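Long-range contact in CHAD domain protein (Streptomyces chartreusis, PDB 6RN5), which probably binds polyphosphate through its helical CHAD domain and also binds copper ions, a phosin whose precise cellular role is not settled: residues Thr23-Leu28 and Val217-Ala222. Sequence-based numbering, arbitrary orientation.
Sequences TLAGYL and VPLTPA
Val-217 and Leu-219, on the loop that joins helix 201-213 to helix 229-244, lie against one face of the N-terminal helix 21-42 formed by Leu-24, Ala-25 and Leu-28. Val-217 divides its two methyls between Ala-25 and Leu-28. CG2 sits over the methyl and carbonyl of Ala-25, 3.8 Å from CB and 3.7 Å from O. CG1, anti to the backbone N (chi1 -178°), meets Leu-28 CD1 at 3.8 Å, the two side chains crossing at about a right angle. An alanine in place of Val-217 would probably leave Leu-28 CD1 and the carbonyl side of Ala-25 without their loop partners and open a gap between helix and loop. One step along comes an inverse gamma turn centred on Pro-218, closed by the 2.8 Å hydrogen bond from Leu-219 N to Val-217 O, and this tight bend leaves Pro-218 off the helix and lets the tip of Leu-219 reach the same face. There Leu-219 and Leu-24 lie antiparallel, each passing alongside the other, CD2 to CD2 at 4.1 Å, while Leu-219 CD1 touches Ala-25 CB more loosely at 4.3 Å. Small Ala-25 thus takes both loop residues. Side chain meets side chain only through apolar groups here; backbone hydrogen bonds between Pro-218 and Asp-81, where the proline can only accept, and between Thr-220 and Leu-79 tie the loop down instead. Leu-24 also packs on Phe-76, Leu-79 and Leu-228, extending the apolar cluster. Far from the copper and carbonate sites, this is a connecting loop packed on the first turns of helix 21-42, near one end of an all-helical CHAD fold.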
loop_
_atom_site.group_PDB
_atom_site.type_symbol
_atom_site.label_atom_id
_atom_site.label_comp_id
_atom_site.label_asym_id
_atom_site.label_seq_id
_atom_site.Cartn_x
_atom_site.Cartn_y
_atom_site.Cartn_z
ATOM N N THR A 23 48.712 -12.230 1.702
ATOM C CA THR A 23 47.610 -11.850 0.833
ATOM C C THR A 23 46.822 -10.724 1.491
ATOM O O THR A 23 46.463 -9.747 0.832
ATOM C CB THR A 23 46.650 -13.022 0.546
ATOM O OG1 THR A 23 47.408 -14.174 0.212
ATOM C CG2 THR A 23 45.686 -12.720 -0.643
ATOM N N LEU A 24 46.570 -10.884 2.786
ATOM C CA LEU A 24 45.851 -9.901 3.585
ATOM C C LEU A 24 46.590 -8.561 3.571
ATOM O O LEU A 24 45.949 -7.541 3.433
ATOM C CB LEU A 24 45.719 -10.376 5.032
ATOM C CG LEU A 24 45.278 -9.393 6.099
ATOM C CD1 LEU A 24 43.897 -8.861 5.764
ATOM C CD2 LEU A 24 45.263 -10.096 7.461
ATOM N N ALA A 25 47.915 -8.579 3.765
ATOM C CA ALA A 25 48.731 -7.378 3.750
ATOM C C ALA A 25 48.647 -6.704 2.384
ATOM O O ALA A 25 48.563 -5.476 2.312
ATOM C CB ALA A 25 50.172 -7.689 4.065
ATOM N N GLY A 26 48.688 -7.497 1.329
ATOM C CA GLY A 26 48.619 -6.955 -0.052
ATOM C C GLY A 26 47.294 -6.227 -0.237
ATOM O O GLY A 26 47.253 -5.146 -0.811
ATOM N N TYR A 27 46.205 -6.799 0.273
ATOM C CA TYR A 27 44.885 -6.186 0.129
ATOM C C TYR A 27 44.799 -4.867 0.894
ATOM O O TYR A 27 44.346 -3.850 0.313
ATOM C CB TYR A 27 43.782 -7.141 0.564
ATOM C CG TYR A 27 42.384 -6.618 0.374
ATOM C CD1 TYR A 27 41.830 -6.456 -0.909
ATOM C CD2 TYR A 27 41.608 -6.248 1.485
ATOM C CE1 TYR A 27 40.522 -5.952 -1.061
ATOM C CE2 TYR A 27 40.317 -5.741 1.340
ATOM C CZ TYR A 27 39.782 -5.600 0.073
ATOM O OH TYR A 27 38.490 -5.131 -0.033
ATOM N N LEU A 28 45.275 -4.863 2.155
ATOM C CA LEU A 28 45.317 -3.661 2.956
ATOM C C LEU A 28 46.174 -2.549 2.321
ATOM O O LEU A 28 45.732 -1.401 2.258
ATOM C CB LEU A 28 45.785 -3.941 4.402
ATOM C CG LEU A 28 44.744 -4.669 5.271
ATOM C CD1 LEU A 28 45.340 -5.183 6.571
ATOM C CD2 LEU A 28 43.544 -3.763 5.560
ATOM N N VAL A 217 52.042 -3.188 7.118
ATOM C CA VAL A 217 50.863 -3.775 7.733
ATOM C C VAL A 217 51.294 -4.447 9.037
ATOM O O VAL A 217 52.165 -5.289 9.005
ATOM C CB VAL A 217 50.287 -4.806 6.786
ATOM C CG1 VAL A 217 49.025 -5.407 7.357
ATOM C CG2 VAL A 217 50.050 -4.175 5.395
ATOM N N PRO A 218 50.676 -4.107 10.174
ATOM C CA PRO A 218 51.071 -4.747 11.454
ATOM C C PRO A 218 50.483 -6.130 11.667
ATOM O O PRO A 218 49.607 -6.334 12.517
ATOM C CB PRO A 218 50.555 -3.748 12.504
ATOM C CG PRO A 218 49.363 -3.127 11.842
ATOM C CD PRO A 218 49.704 -3.014 10.389
ATOM N N LEU A 219 50.942 -7.074 10.851
ATOM C CA LEU A 219 50.592 -8.474 11.022
ATOM C C LEU A 219 51.094 -9.012 12.339
ATOM O O LEU A 219 52.217 -8.735 12.721
ATOM C CB LEU A 219 51.220 -9.300 9.909
ATOM C CG LEU A 219 50.687 -9.063 8.474
ATOM C CD1 LEU A 219 51.426 -9.922 7.473
ATOM C CD2 LEU A 219 49.185 -9.281 8.325
ATOM N N THR A 220 50.314 -9.846 13.014
ATOM C CA THR A 220 50.837 -10.576 14.201
ATOM C C THR A 220 51.951 -11.559 13.785
ATOM O O THR A 220 52.042 -11.911 12.616
ATOM C CB THR A 220 49.741 -11.398 14.921
ATOM O OG1 THR A 220 49.164 -12.335 13.999
ATOM C CG2 THR A 220 48.680 -10.496 15.469
ATOM N N PRO A 221 52.769 -12.049 14.747
ATOM C CA PRO A 221 53.894 -12.924 14.361
ATOM C C PRO A 221 53.536 -14.103 13.463
ATOM O O PRO A 221 54.231 -14.366 12.498
ATOM C CB PRO A 221 54.429 -13.430 15.720
ATOM C CG PRO A 221 54.100 -12.342 16.681
ATOM C CD PRO A 221 52.808 -11.717 16.190
ATOM N N ALA A 222 52.444 -14.788 13.764
ATOM C CA ALA A 222 52.085 -16.015 13.048
ATOM C C ALA A 222 51.368 -15.758 11.723
ATOM O O ALA A 222 51.163 -16.701 10.956
ATOM C CB ALA A 222 51.207 -16.898 13.943
#